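Local coordinates for N-acetyltransferase (Staphylococcus aureus subsp. aureus, PDB 4LUA), which probably transfers an acetyl group from acetyl-CoA to an amine, as other GNAT-family N-acetyltransferases do, at residues Ile7-Asn12 against Ile56-Tyr61; Leu66-Ala71 against Ser100-Phe105. All coordinates share one frame; numbering follows the deposited sequence.

Contact 1: residues Ile7-Asn12 against Ile56-Tyr61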
loop_
_atom_site.group_PDB
_atom_site.type_symbol
_atom_site.label_atom_id
_atom_site.label_comp_id
_atom_site.label_asym_id
_atom_site.label_seq_id
_atom_site.Cartn_x
_atom_site.Cartn_y
_atom_site.Cartn_z
ATOM N N ILE A 7 -14.093 -1.621 -5.179
ATOM C CA ILE A 7 -13.130 -0.923 -4.332
ATOM C C ILE A 7 -13.931 0.059 -3.473
ATOM O O ILE A 7 -14.700 0.890 -3.992
ATOM C CB ILE A 7 -12.087 -0.205 -5.194
ATOM C CG1 ILE A 7 -11.284 -1.268 -5.992
ATOM C CG2 ILE A 7 -11.179 0.657 -4.274
ATOM C CD1 ILE A 7 -10.248 -0.643 -6.981
ATOM N N LYS A 8 -13.796 -0.100 -2.146
ATOM C CA LYS A 8 -14.554 0.672 -1.166
ATOM C C LYS A 8 -13.617 1.474 -0.301
ATOM O O LYS A 8 -12.452 1.099 -0.085
ATOM C CB LYS A 8 -15.378 -0.248 -0.240
ATOM C CG LYS A 8 -16.425 -1.168 -0.937
ATOM C CD LYS A 8 -17.311 -1.982 0.086
ATOM C CE LYS A 8 -17.884 -3.307 -0.516
ATOM N NZ LYS A 8 -18.913 -4.092 0.300
ATOM N N THR A 9 -14.105 2.597 0.189
ATOM C CA THR A 9 -13.350 3.321 1.193
ATOM C C THR A 9 -13.689 2.642 2.506
ATOM O O THR A 9 -14.870 2.404 2.834
ATOM C CB THR A 9 -13.710 4.824 1.234
ATOM O OG1 THR A 9 -13.277 5.461 0.015
ATOM C CG2 THR A 9 -12.966 5.498 2.362
ATOM N N LEU A 10 -12.670 2.365 3.302
ATOM C CA LEU A 10 -12.862 1.694 4.588
ATOM C C LEU A 10 -12.918 2.750 5.656
ATOM O O LEU A 10 -12.283 3.806 5.546
ATOM C CB LEU A 10 -11.703 0.733 4.881
ATOM C CG LEU A 10 -11.458 -0.310 3.782
ATOM C CD1 LEU A 10 -10.407 -1.317 4.326
ATOM C CD2 LEU A 10 -12.823 -1.018 3.445
ATOM N N THR A 11 -13.698 2.485 6.683
ATOM C CA THR A 11 -13.785 3.361 7.856
ATOM C C THR A 11 -13.589 2.540 9.142
ATOM O O THR A 11 -13.243 1.355 9.082
ATOM C CB THR A 11 -15.135 4.087 7.916
ATOM O OG1 THR A 11 -16.155 3.170 8.355
ATOM C CG2 THR A 11 -15.500 4.671 6.542
ATOM N N ASN A 12 -13.828 3.168 10.297
ATOM C CA ASN A 12 -13.700 2.491 11.588
ATOM C C ASN A 12 -14.555 1.245 11.697
ATOM O O ASN A 12 -14.211 0.250 12.404
ATOM C CB ASN A 12 -14.191 3.421 12.686
ATOM C CG ASN A 12 -13.318 4.639 12.846
ATOM O OD1 ASN A 12 -12.216 4.547 13.404
ATOM N ND2 ASN A 12 -13.804 5.793 12.374
ATOM N N ILE A 56 -6.315 7.860 3.847
ATOM C CA ILE A 56 -7.517 7.229 3.351
ATOM C C ILE A 56 -7.168 5.776 3.039
ATOM O O ILE A 56 -6.125 5.473 2.450
ATOM C CB ILE A 56 -8.098 7.943 2.110
ATOM C CG1 ILE A 56 -9.397 7.251 1.688
ATOM C CG2 ILE A 56 -7.185 7.857 0.925
ATOM C CD1 ILE A 56 -10.216 8.036 0.696
ATOM N N VAL A 57 -8.027 4.866 3.463
ATOM C CA VAL A 57 -7.794 3.424 3.306
ATOM C C VAL A 57 -8.792 2.793 2.368
ATOM O O VAL A 57 -10.006 3.021 2.473
ATOM C CB VAL A 57 -7.891 2.736 4.709
ATOM C CG1 VAL A 57 -7.599 1.216 4.575
ATOM C CG2 VAL A 57 -6.941 3.420 5.712
ATOM N N PHE A 58 -8.289 1.990 1.418
ATOM C CA PHE A 58 -9.175 1.366 0.440
ATOM C C PHE A 58 -9.170 -0.135 0.607
ATOM O O PHE A 58 -8.071 -0.723 0.899
ATOM C CB PHE A 58 -8.623 1.696 -0.966
ATOM C CG PHE A 58 -8.500 3.188 -1.208
ATOM C CD1 PHE A 58 -9.673 3.928 -1.301
ATOM C CD2 PHE A 58 -7.251 3.830 -1.369
ATOM C CE1 PHE A 58 -9.615 5.322 -1.504
ATOM C CE2 PHE A 58 -7.181 5.227 -1.602
ATOM C CZ PHE A 58 -8.349 5.958 -1.665
ATOM N N GLY A 59 -10.331 -0.751 0.347
ATOM C CA GLY A 59 -10.395 -2.219 0.380
ATOM C C GLY A 59 -11.004 -2.776 -0.888
ATOM O O GLY A 59 -11.919 -2.190 -1.426
ATOM N N CYS A 60 -10.470 -3.889 -1.386
ATOM C CA CYS A 60 -11.074 -4.564 -2.532
ATOM C C CYS A 60 -11.930 -5.705 -1.990
ATOM O O CYS A 60 -11.460 -6.580 -1.215
ATOM C CB CYS A 60 -9.974 -5.222 -3.359
ATOM S SG CYS A 60 -8.845 -3.945 -4.031
ATOM N N TYR A 61 -13.197 -5.714 -2.417
ATOM C CA TYR A 61 -14.117 -6.774 -1.986
ATOM C C TYR A 61 -14.522 -7.663 -3.149
ATOM O O TYR A 61 -14.908 -7.162 -4.208
ATOM C CB TYR A 61 -15.376 -6.181 -1.341
ATOM C CG TYR A 61 -15.161 -5.648 0.061
ATOM C CD1 TYR A 61 -15.536 -6.413 1.155
ATOM C CD2 TYR A 61 -14.523 -4.425 0.273
ATOM C CE1 TYR A 61 -15.312 -5.952 2.414
ATOM C CE2 TYR A 61 -14.317 -3.952 1.533
ATOM C CZ TYR A 61 -14.696 -4.720 2.590
ATOM O OH TYR A 61 -14.533 -4.276 3.894
HETATM O O HOH W 1 -10.478 5.680 4.934
#
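K8 and G59 face each other as a hydrogen-bonded antiparallel pair: K8 N donates to G59 O at 2.9 Å, and G59 N returns a bond to K8 O. L10 N adds a third, nearly straight bond to V57 O (178° at the hydrogen). Beyond it a water accepts a bond from V57 N and donates one to L10 O, bridging the two backbones.

The tight part sits around L10. With CG anti to its own carbonyl carbon (chi1 -55°), the leucine lies across the backbone at G59, CG 3.6 Å from G59 N. Its methyls then divide: CD1 meets V57 CG1 at 3.8 Å, while CD2 comes up in the plane of the Y61 ring at its edge, 3.7 Å from Y61 OH. G59, having no side chain, leaves this place to the leucine. L48 of helix 41-48 also packs on L10.

The K8 side is the more open to solvent, K8 being partly exposed. Its extended chain still passes close over one Y61 face, CE 3.6 Å from Y61 CD2, and carries NZ to 4.3 Å from the Y61 ring centroid, a cation-pi contact offset toward the rim. The looser contacts are on the other sheet face, where I7 CG1 touches C60 SG at 4.1 Å and the exposed T9 lays OG1 at the edge of the F58 ring. F58, I7 and C60 turn toward helix 96-112. Here the outermost strand 6-9 pairs antiparallel with strand 55-62, as the first two strands do in the GNAT fold.

Contact 2: residues Leu66-Ala71 against Ser100-Phe105; sequences LIATAA and SELINF
L102 reaches from segment 100-105 of helix 96-112 to the strand 66-71 with one methyl, CD2, and this carries most of the contact. Its CG is anti to the backbone N (chi1 178°), and the branch beyond sends CD2 onto the strand between A68 and A70.

The apolar contacts come first. CD2 of L102 is 3.9 Å from A70 CB and a longer 4.4 Å from A68 CB, two alanines whose CB atoms both point at the helix. I103 begins off to one side, but its CD1 reaches back to 4.4 Å from A70 CB, a marginal touch.

The second kind is methyl against main chain. L102 CD2 lies 3.7 Å from T69 C and 3.8 Å from A70 N, over the peptide link joining those residues. The small alanine side chains let the leucine come down onto the strand itself, with the axes of the two segments 9.3 Å apart. C60 and N89, on the strands flanking 65-75, also touch L102.

No hydrogen bond crosses between the segments; the polar groups that can be followed bond within their own layer. The helix keeps its own bonds, such as N104 N to S100 O. T69 points its side chain away from the helix, to the face packed by Y18, L21 and V22 of helix 15-25, and its OG1 is hydrogen-bonded to F58 O on the neighbouring strand. The sheet is thus covered by helix on both faces here. Strand and helix run in roughly the same direction, 29° apart, with strand 83-91 between them in the chain: plain alpha/beta layer packing, consistent with the GNAT fold, in which a central helix packs on the antiparallel N-terminal sheet.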
loop_
_atom_site.group_PDB
_atom_site.type_symbol
_atom_site.label_atom_id
_atom_site.label_comp_id
_atom_site.label_asym_id
_atom_site.label_seq_id
_atom_site.Cartn_x
_atom_site.Cartn_y
_atom_site.Cartn_z
ATOM N N LEU A 66 -13.227 -9.176 2.111
ATOM C CA LEU A 66 -12.152 -8.215 1.891
ATOM C C LEU A 66 -10.907 -8.987 1.478
ATOM O O LEU A 66 -10.382 -9.849 2.244
ATOM C CB LEU A 66 -11.908 -7.441 3.209
ATOM C CG LEU A 66 -10.743 -6.482 3.180
ATOM C CD1 LEU A 66 -10.955 -5.351 2.149
ATOM C CD2 LEU A 66 -10.600 -5.907 4.611
ATOM N N ILE A 67 -10.426 -8.730 0.264
ATOM C CA ILE A 67 -9.290 -9.511 -0.245
ATOM C C ILE A 67 -7.997 -8.750 -0.426
ATOM O O ILE A 67 -6.950 -9.356 -0.637
ATOM C CB ILE A 67 -9.655 -10.262 -1.557
ATOM C CG1 ILE A 67 -9.924 -9.293 -2.710
ATOM C CG2 ILE A 67 -10.877 -11.174 -1.259
ATOM C CD1 ILE A 67 -10.027 -10.066 -4.054
ATOM N N ALA A 68 -8.056 -7.424 -0.347
ATOM C CA ALA A 68 -6.841 -6.626 -0.516
ATOM C C ALA A 68 -7.072 -5.240 0.034
ATOM O O ALA A 68 -8.228 -4.769 0.117
ATOM C CB ALA A 68 -6.418 -6.508 -2.025
ATOM N N THR A 69 -5.973 -4.582 0.413
ATOM C CA THR A 69 -6.089 -3.202 0.894
ATOM C C THR A 69 -4.819 -2.429 0.580
ATOM O O THR A 69 -3.746 -3.036 0.431
ATOM C CB THR A 69 -6.323 -3.171 2.440
ATOM O OG1 THR A 69 -6.601 -1.821 2.871
ATOM C CG2 THR A 69 -5.177 -3.785 3.305
ATOM N N ALA A 70 -4.971 -1.090 0.474
ATOM C CA ALA A 70 -3.793 -0.203 0.542
ATOM C C ALA A 70 -4.295 1.127 1.071
ATOM O O ALA A 70 -5.486 1.415 0.964
ATOM C CB ALA A 70 -3.124 -0.074 -0.864
ATOM N N ALA A 71 -3.371 1.911 1.641
ATOM C CA ALA A 71 -3.688 3.218 2.218
ATOM C C ALA A 71 -2.834 4.305 1.503
ATOM O O ALA A 71 -1.712 4.070 1.026
ATOM C CB ALA A 71 -3.391 3.163 3.693
ATOM N N SER A 100 -2.945 -4.655 -9.246
ATOM C CA SER A 100 -2.806 -3.663 -10.328
ATOM C C SER A 100 -4.099 -2.882 -10.418
ATOM O O SER A 100 -4.029 -1.647 -10.647
ATOM C CB SER A 100 -2.531 -4.326 -11.694
ATOM O OG SER A 100 -1.186 -4.794 -11.715
ATOM N N GLU A 101 -5.245 -3.555 -10.252
ATOM C CA GLU A 101 -6.526 -2.807 -10.279
ATOM C C GLU A 101 -6.552 -1.811 -9.110
ATOM O O GLU A 101 -6.926 -0.621 -9.259
ATOM C CB GLU A 101 -7.723 -3.745 -10.220
ATOM C CG GLU A 101 -8.155 -4.275 -11.563
ATOM C CD GLU A 101 -9.356 -5.218 -11.437
ATOM O OE1 GLU A 101 -10.189 -5.004 -10.517
ATOM O OE2 GLU A 101 -9.449 -6.179 -12.245
ATOM N N LEU A 102 -6.063 -2.246 -7.938
ATOM C CA LEU A 102 -6.047 -1.374 -6.761
ATOM C C LEU A 102 -5.106 -0.155 -6.919
ATOM O O LEU A 102 -5.496 1.006 -6.669
ATOM C CB LEU A 102 -5.667 -2.202 -5.500
ATOM C CG LEU A 102 -5.582 -1.387 -4.213
ATOM C CD1 LEU A 102 -6.903 -0.632 -3.844
ATOM C CD2 LEU A 102 -5.256 -2.369 -3.103
ATOM N N ILE A 103 -3.851 -0.374 -7.349
ATOM C CA ILE A 103 -2.904 0.734 -7.453
ATOM C C ILE A 103 -3.312 1.633 -8.640
ATOM O O ILE A 103 -3.171 2.860 -8.559
ATOM C CB ILE A 103 -1.469 0.188 -7.556
ATOM C CG1 ILE A 103 -1.128 -0.689 -6.346
ATOM C CG2 ILE A 103 -0.513 1.356 -7.711
ATOM C CD1 ILE A 103 -1.337 0.036 -4.936
ATOM N N ASN A 104 -3.847 1.071 -9.742
ATOM C CA ASN A 104 -4.348 1.960 -10.822
ATOM C C ASN A 104 -5.496 2.856 -10.318
ATOM O O ASN A 104 -5.602 4.057 -10.679
ATOM C CB ASN A 104 -4.807 1.184 -12.056
ATOM C CG ASN A 104 -3.687 0.980 -13.050
ATOM O OD1 ASN A 104 -2.909 1.897 -13.310
ATOM N ND2 ASN A 104 -3.620 -0.222 -13.650
ATOM N N PHE A 105 -6.363 2.259 -9.474
ATOM C CA PHE A 105 -7.377 3.089 -8.851
ATOM C C PHE A 105 -6.767 4.194 -8.003
ATOM O O PHE A 105 -7.240 5.345 -8.101
ATOM C CB PHE A 105 -8.378 2.215 -8.033
ATOM C CG PHE A 105 -9.080 2.995 -6.966
ATOM C CD1 PHE A 105 -10.233 3.688 -7.227
ATOM C CD2 PHE A 105 -8.486 3.081 -5.710
ATOM C CE1 PHE A 105 -10.870 4.463 -6.229
ATOM C CE2 PHE A 105 -9.012 3.884 -4.766
ATOM C CZ PHE A 105 -10.219 4.602 -5.015
#

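From the N terminus, strand 6-9 leads into helices 15-25 and 41-48, and contact 1 closes that excursion when strand 55-62 pairs back onto it. The chain then turns into strand 65-75, antiparallel to its predecessor, and continues through strand 83-91 to helix 96-112, where contact 2 closes a second loop. The two loops follow in series, neither nested nor crossed. Their centres are about 9 Å apart, and neighbouring strands join them: C60 O lies 2.8 Å from I67 N, a probable hydrogen bond. The helix bridges them too, F105 CE2 packing 3.5 Å from F58 CD1. Contact 1 holds the outer strand 6-9 in the four-stranded sheet; contact 2 sets helix 96-112 on one face of it.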